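Local structure of packaging enzyme P4 (Pseudomonas phage phi6, 4BLO) at the interface of chains A and B. The protein hydrolyses nucleoside triphosphates as the hexameric RecA-like packaging ATPase of phage phi6, probably driving viral RNA into the procapsid. Sequence-based numbering; all coordinates share one arbitrary frame. Chains: chain A/B, Packaging enzyme P4.

Contact 1: the interface of chains A and B. Residues chain A 201-202, 210, 242, 246; chain B 128, 234-235.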
loop_
_atom_site.group_PDB
_atom_site.type_symbol
_atom_site.label_atom_id
_atom_site.label_comp_id
_atom_site.label_asym_id
_atom_site.label_seq_id
_atom_site.Cartn_x
_atom_site.Cartn_y
_atom_site.Cartn_z
ATOM N N SER A 201 10.584 -7.160 -3.394
ATOM C CA SER A 201 11.683 -7.447 -2.472
ATOM C C SER A 201 13.030 -6.967 -3.071
ATOM O O SER A 201 13.028 -6.137 -3.986
ATOM C CB SER A 201 11.715 -8.942 -2.156
ATOM O OG SER A 201 12.218 -9.681 -3.256
ATOM N N ALA A 202 14.170 -7.481 -2.556
ATOM C CA ALA A 202 15.517 -7.159 -3.036
ATOM C C ALA A 202 15.689 -7.608 -4.488
ATOM O O ALA A 202 15.450 -8.775 -4.829
ATOM C CB ALA A 202 16.564 -7.813 -2.150
ATOM N N TYR A 210 10.416 -16.258 -7.053
ATOM C CA TYR A 210 11.424 -17.308 -6.903
ATOM C C TYR A 210 10.809 -18.607 -6.384
ATOM O O TYR A 210 11.213 -19.696 -6.818
ATOM C CB TYR A 210 12.558 -16.844 -5.995
ATOM C CG TYR A 210 13.215 -15.575 -6.484
ATOM C CD1 TYR A 210 14.099 -15.593 -7.558
ATOM C CD2 TYR A 210 12.952 -14.352 -5.872
ATOM C CE1 TYR A 210 14.682 -14.420 -8.035
ATOM C CE2 TYR A 210 13.551 -13.177 -6.322
ATOM C CZ TYR A 210 14.425 -13.218 -7.401
ATOM O OH TYR A 210 15.042 -12.074 -7.836
ATOM N N TYR A 242 22.024 -9.988 -10.277
ATOM C CA TYR A 242 21.582 -10.445 -8.959
ATOM C C TYR A 242 20.406 -11.405 -9.109
ATOM O O TYR A 242 20.451 -12.495 -8.546
ATOM C CB TYR A 242 21.225 -9.251 -8.045
ATOM C CG TYR A 242 20.602 -9.631 -6.719
ATOM C CD1 TYR A 242 21.392 -9.889 -5.602
ATOM C CD2 TYR A 242 19.216 -9.683 -6.564
ATOM C CE1 TYR A 242 20.823 -10.219 -4.369
ATOM C CE2 TYR A 242 18.635 -10.024 -5.342
ATOM C CZ TYR A 242 19.443 -10.289 -4.244
ATOM O OH TYR A 242 18.875 -10.643 -3.043
ATOM N N GLN A 246 19.874 -15.531 -8.260
ATOM C CA GLN A 246 18.799 -15.960 -7.373
ATOM C C GLN A 246 17.920 -17.006 -8.057
ATOM O O GLN A 246 17.432 -17.921 -7.397
ATOM C CB GLN A 246 17.953 -14.755 -6.934
ATOM C CG GLN A 246 18.726 -13.668 -6.169
ATOM C CD GLN A 246 19.272 -14.106 -4.831
ATOM O OE1 GLN A 246 18.641 -14.859 -4.091
ATOM N NE2 GLN A 246 20.450 -13.633 -4.487
ATOM N N THR B 128 22.751 -16.542 -1.785
ATOM C CA THR B 128 22.468 -17.712 -2.623
ATOM C C THR B 128 23.768 -18.280 -3.156
ATOM O O THR B 128 24.625 -17.536 -3.642
ATOM C CB THR B 128 21.487 -17.421 -3.752
ATOM O OG1 THR B 128 21.780 -16.156 -4.346
ATOM C CG2 THR B 128 20.048 -17.494 -3.295
ATOM N N MET B 234 15.073 -12.630 0.849
ATOM C CA MET B 234 15.498 -11.712 -0.216
ATOM C C MET B 234 16.023 -10.414 0.390
ATOM O O MET B 234 15.249 -9.537 0.796
ATOM C CB MET B 234 14.369 -11.445 -1.228
ATOM C CG MET B 234 14.233 -12.508 -2.299
ATOM S SD MET B 234 15.728 -12.733 -3.313
ATOM C CE MET B 234 16.262 -14.273 -2.681
ATOM N N VAL B 235 17.354 -10.332 0.498
ATOM C CA VAL B 235 18.050 -9.200 1.096
ATOM C C VAL B 235 19.288 -8.853 0.238
ATOM O O VAL B 235 19.881 -9.744 -0.374
ATOM C CB VAL B 235 18.391 -9.503 2.592
ATOM C CG1 VAL B 235 19.347 -10.683 2.745
ATOM C CG2 VAL B 235 18.926 -8.285 3.318
#
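B:Met234 pushes its thioether chain from the loop before helix 240-248 into a groove of chain A, burying 92 Å². The chain bends about CB-CG (chi2 -59°) and again about CG-SD (chi3 107°), and this folds it between A:Ser201, A:Tyr210 and A:Gln246. CB packs on A:Ser201 CB at 3.8 Å, and SD lies 3.7 Å from A:Tyr210 CE2, a ring carbon beside the hydroxyl end. A:Gln246, from helix 240-248, runs antiparallel past the methionine, its CD 3.7 Å from B:Met234 CE. The same glutamine reaches the P-loop (Walker A motif, GATGSGKS) of chain B: NE2 lies 2.9 Å from OG1 of B:Thr128, which sits over the face of the amide, so any hydrogen bond is poorly directed. The two side chains cross at about a right angle. A neighbouring subunit thus touches the loop that wraps the phosphates of ADP, which could let nucleotide state be sensed across the interface. One helical turn earlier, A:Tyr242 holds its ring against A:Gln246 CG, which sits over one face near the rim and may help steady both groups. Its phenol OH donates a 3.0 Å hydrogen bond to the backbone O of B:Val235, approaching from above the carbonyl plane with a C=O...O angle of 120°.

Contact 2: the interface of chains A and B. Residues chain A 30, 87-90, 92; chain B 88, 197.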
loop_
_atom_site.group_PDB
_atom_site.type_symbol
_atom_site.label_atom_id
_atom_site.label_comp_id
_atom_site.label_asym_id
_atom_site.label_seq_id
_atom_site.Cartn_x
_atom_site.Cartn_y
_atom_site.Cartn_z
ATOM N N LEU A 30 0.267 -15.696 -3.620
ATOM C CA LEU A 30 0.049 -14.879 -2.428
ATOM C C LEU A 30 -1.297 -15.138 -1.743
ATOM O O LEU A 30 -1.630 -14.483 -0.756
ATOM C CB LEU A 30 0.182 -13.393 -2.769
ATOM C CG LEU A 30 1.600 -12.884 -3.038
ATOM C CD1 LEU A 30 1.618 -11.364 -3.119
ATOM C CD2 LEU A 30 2.562 -13.378 -1.969
ATOM N N GLU A 87 -7.507 -12.125 -1.195
ATOM C CA GLU A 87 -6.629 -10.985 -1.478
ATOM C C GLU A 87 -5.160 -11.395 -1.367
ATOM O O GLU A 87 -4.849 -12.295 -0.593
ATOM C CB GLU A 87 -6.922 -9.838 -0.486
ATOM C CG GLU A 87 -8.340 -9.297 -0.551
ATOM C CD GLU A 87 -8.571 -8.089 -1.444
ATOM O OE1 GLU A 87 -7.915 -7.044 -1.232
ATOM O OE2 GLU A 87 -9.467 -8.171 -2.312
ATOM N N SER A 88 -4.252 -10.709 -2.087
ATOM C CA SER A 88 -2.814 -10.987 -2.008
ATOM C C SER A 88 -2.219 -10.560 -0.633
ATOM O O SER A 88 -1.110 -10.973 -0.300
ATOM C CB SER A 88 -2.065 -10.292 -3.144
ATOM O OG SER A 88 -2.446 -10.769 -4.421
ATOM N N ASP A 89 -2.946 -9.738 0.152
ATOM C CA ASP A 89 -2.492 -9.276 1.465
ATOM C C ASP A 89 -3.470 -9.782 2.521
ATOM O O ASP A 89 -4.311 -9.031 3.035
ATOM C CB ASP A 89 -2.320 -7.736 1.518
ATOM C CG ASP A 89 -1.189 -7.158 0.678
ATOM O OD1 ASP A 89 -0.216 -7.894 0.397
ATOM O OD2 ASP A 89 -1.280 -5.963 0.298
ATOM N N VAL A 90 -3.377 -11.088 2.786
ATOM C CA VAL A 90 -4.162 -11.880 3.738
ATOM C C VAL A 90 -3.153 -12.614 4.645
ATOM O O VAL A 90 -2.072 -12.967 4.159
ATOM C CB VAL A 90 -5.109 -12.853 2.968
ATOM C CG1 VAL A 90 -4.320 -13.878 2.145
ATOM C CG2 VAL A 90 -6.094 -13.554 3.906
ATOM N N VAL A 92 -0.842 -15.178 6.196
ATOM C CA VAL A 92 -0.181 -16.411 5.743
ATOM C C VAL A 92 -0.596 -17.613 6.596
ATOM O O VAL A 92 -0.557 -18.743 6.124
ATOM C CB VAL A 92 1.368 -16.258 5.745
ATOM C CG1 VAL A 92 1.850 -15.305 4.671
ATOM C CG2 VAL A 92 1.916 -15.863 7.110
ATOM N N SER B 88 -3.426 -8.935 6.513
ATOM C CA SER B 88 -2.160 -8.600 7.167
ATOM C C SER B 88 -2.131 -7.119 7.658
ATOM O O SER B 88 -1.264 -6.760 8.446
ATOM C CB SER B 88 -0.992 -8.863 6.220
ATOM O OG SER B 88 -0.897 -10.220 5.825
ATOM N N LYS B 197 3.856 -11.299 3.782
ATOM C CA LYS B 197 3.272 -10.044 3.291
ATOM C C LYS B 197 3.403 -9.011 4.373
ATOM O O LYS B 197 3.287 -9.350 5.548
ATOM C CB LYS B 197 1.794 -10.218 2.881
ATOM C CG LYS B 197 1.207 -11.612 3.113
ATOM C CD LYS B 197 0.727 -12.200 1.801
ATOM C CE LYS B 197 0.158 -13.560 1.866
ATOM N NZ LYS B 197 -1.132 -13.498 1.155
#
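B:Lys197 reaches into a cluster of backbone carbonyls on chain A, at a subunit junction of this RecA-like P4 hexamer, and buries 79 Å². In the polar part, its amine NZ donates a hydrogen bond of 2.9 Å to the carbonyl O of A:Ser88, coming from above the carbonyl plane at a C=O...N angle of 115°. A weak one, 3.2 Å, runs from NZ to O of A:Val90. The carbonyl of A:Leu30 also faces the amine, but its modelled separation is too short to trust. Recognition is by main-chain oxygens, whose partial charges would suit a protonated amine. The apolar part is made by the lysine's own methylenes. CE lies anti to CB (chi3 179°) between bends at chi2 and chi4, and the aliphatic run slides antiparallel past A:Val92, whose CG1 lies 3.7 Å from CE. The side chain of A:Val90 instead runs alongside in the same direction, with CG1 near the amine. Longer-range electrostatics may add to these contacts: the carboxylate OD1 of A:Asp89 stands 5.7 Å from NZ, too distant for a salt bridge. At the margin, B:Ser88 turns its hydroxyl OG toward the carbonyl O of A:Val90, 3.4 Å away.

Contact 3: the interface of chains A and B. Residues chain A 97-99, 211; chain B 148, 191-192, 195.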
loop_
_atom_site.group_PDB
_atom_site.type_symbol
_atom_site.label_atom_id
_atom_site.label_comp_id
_atom_site.label_asym_id
_atom_site.label_seq_id
_atom_site.Cartn_x
_atom_site.Cartn_y
_atom_site.Cartn_z
ATOM N N ILE A 97 0.649 -22.359 3.911
ATOM C CA ILE A 97 1.705 -22.256 2.898
ATOM C C ILE A 97 1.848 -23.596 2.202
ATOM O O ILE A 97 1.879 -24.615 2.871
ATOM C CB ILE A 97 3.060 -21.756 3.485
ATOM C CG1 ILE A 97 2.941 -20.340 4.031
ATOM C CG2 ILE A 97 4.199 -21.823 2.466
ATOM C CD1 ILE A 97 3.493 -20.233 5.332
ATOM N N TYR A 98 1.934 -23.592 0.869
ATOM C CA TYR A 98 2.114 -24.790 0.076
ATOM C C TYR A 98 3.249 -24.626 -0.927
ATOM O O TYR A 98 3.325 -23.620 -1.647
ATOM C CB TYR A 98 0.824 -25.177 -0.666
ATOM C CG TYR A 98 0.940 -26.458 -1.475
ATOM C CD1 TYR A 98 1.475 -26.450 -2.763
ATOM C CD2 TYR A 98 0.515 -27.675 -0.953
ATOM C CE1 TYR A 98 1.627 -27.625 -3.490
ATOM C CE2 TYR A 98 0.618 -28.852 -1.692
ATOM C CZ TYR A 98 1.187 -28.823 -2.957
ATOM O OH TYR A 98 1.318 -29.968 -3.695
ATOM N N SER A 99 4.098 -25.663 -1.005
ATOM C CA SER A 99 5.162 -25.788 -1.995
ATOM C C SER A 99 5.039 -27.146 -2.597
ATOM O O SER A 99 4.709 -28.089 -1.877
ATOM C CB SER A 99 6.531 -25.567 -1.374
ATOM O OG SER A 99 6.712 -24.174 -1.222
ATOM N N SER A 211 9.806 -18.490 -5.492
ATOM C CA SER A 211 9.070 -19.636 -4.972
ATOM C C SER A 211 8.262 -20.292 -6.092
ATOM O O SER A 211 8.287 -21.518 -6.209
ATOM C CB SER A 211 8.167 -19.223 -3.815
ATOM O OG SER A 211 8.901 -19.263 -2.607
ATOM N N TRP B 148 11.798 -28.688 1.720
ATOM C CA TRP B 148 10.651 -27.864 1.412
ATOM C C TRP B 148 11.065 -26.637 0.597
ATOM O O TRP B 148 11.986 -25.914 0.987
ATOM C CB TRP B 148 10.012 -27.448 2.743
ATOM C CG TRP B 148 8.681 -26.748 2.672
ATOM C CD1 TRP B 148 7.641 -27.018 1.825
ATOM C CD2 TRP B 148 8.202 -25.764 3.591
ATOM N NE1 TRP B 148 6.575 -26.199 2.113
ATOM C CE2 TRP B 148 6.882 -25.440 3.211
ATOM C CE3 TRP B 148 8.765 -25.116 4.703
ATOM C CZ2 TRP B 148 6.122 -24.486 3.896
ATOM C CZ3 TRP B 148 8.002 -24.189 5.396
ATOM C CH2 TRP B 148 6.701 -23.879 4.986
ATOM N N PRO B 191 9.495 -21.043 1.475
ATOM C CA PRO B 191 8.073 -20.904 1.122
ATOM C C PRO B 191 7.266 -20.008 2.060
ATOM O O PRO B 191 6.269 -19.416 1.639
ATOM C CB PRO B 191 7.575 -22.342 1.183
ATOM C CG PRO B 191 8.775 -23.156 0.894
ATOM C CD PRO B 191 9.810 -22.469 1.694
ATOM N N LEU B 192 7.711 -19.873 3.302
ATOM C CA LEU B 192 7.069 -19.014 4.288
ATOM C C LEU B 192 7.641 -17.605 4.113
ATOM O O LEU B 192 6.884 -16.659 3.885
ATOM C CB LEU B 192 7.293 -19.588 5.706
ATOM C CG LEU B 192 7.231 -18.661 6.933
ATOM C CD1 LEU B 192 5.797 -18.227 7.220
ATOM C CD2 LEU B 192 7.881 -19.358 8.165
ATOM N N ARG B 195 6.619 -15.576 1.105
ATOM C CA ARG B 195 5.196 -15.286 1.097
ATOM C C ARG B 195 4.808 -14.383 2.277
ATOM O O ARG B 195 3.627 -14.072 2.421
ATOM C CB ARG B 195 4.367 -16.576 1.055
ATOM C CG ARG B 195 4.243 -17.122 -0.351
ATOM C CD ARG B 195 3.636 -18.496 -0.402
ATOM N NE ARG B 195 3.670 -19.038 -1.759
ATOM C CZ ARG B 195 4.329 -20.132 -2.107
ATOM N NH1 ARG B 195 5.022 -20.815 -1.203
ATOM N NH2 ARG B 195 4.304 -20.557 -3.364
#
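A:Ile97, A:Tyr98 and A:Ser99 form an extended stretch (phi near -130°, psi near 135°) that turns the first and third side chains toward chain B and the middle one away. A:Ile97 is the main apolar plug, with 66 Å² buried. Its CG2 branch, anti to the backbone N, enters the corner between indole and proline, 3.6 Å from B:Trp148 CZ2. The longer branch points elsewhere, its CD1 meeting B:Leu192 CD1 at 3.6 Å as the two chains cross obliquely. Within chain B the corner is braced by B:Pro191, whose CG lies 3.7 Å above the plane of the B:Trp148 indole, over its centre. A:Ser99 meets the pyrrole end of the same indole, its CB 3.7 Å from B:Trp148 CD1. B:Arg195, extended from CG to NE, carries its guanidinium between the two chain A segments: NH1 lies 3.3 Å from the carbonyl O of A:Tyr98, A:Ser99 OG lies in plane at the group's edge, and A:Ser211 CB sits 4.0 Å above one face, toward the rim. NH1 also makes a weak hydrogen bond of 3.4 Å to the carbonyl O of B:Pro191, which may help set the group's position. In the fold, chain B supplies helix 190-193, the loop after it and the residue just after strand 144-147, whereas chain A supplies the segment following helix 92-95 and the start of helix 208-222.

Contact 3 lies between the other two: the centres of its C-alpha atoms are about 15 Å from those of contact 1 and 13 Å from those of contact 2, while contacts 1 and 2 stand about 20 Å apart. Helix 208-222 of chain A links contacts 1 and 3 through adjacent residues, A:Tyr210 and A:Ser211. Contacts 2 and 3 draw on neighbouring stretches: on chain B, helix 190-193 and the loop to B:Lys197, and on chain A, the two sides of helix 92-95. Contact 1 puts a subunit's P-loop against its neighbour, so nucleotide state could influence packing along this side-to-side interface, repeated round the hexamer.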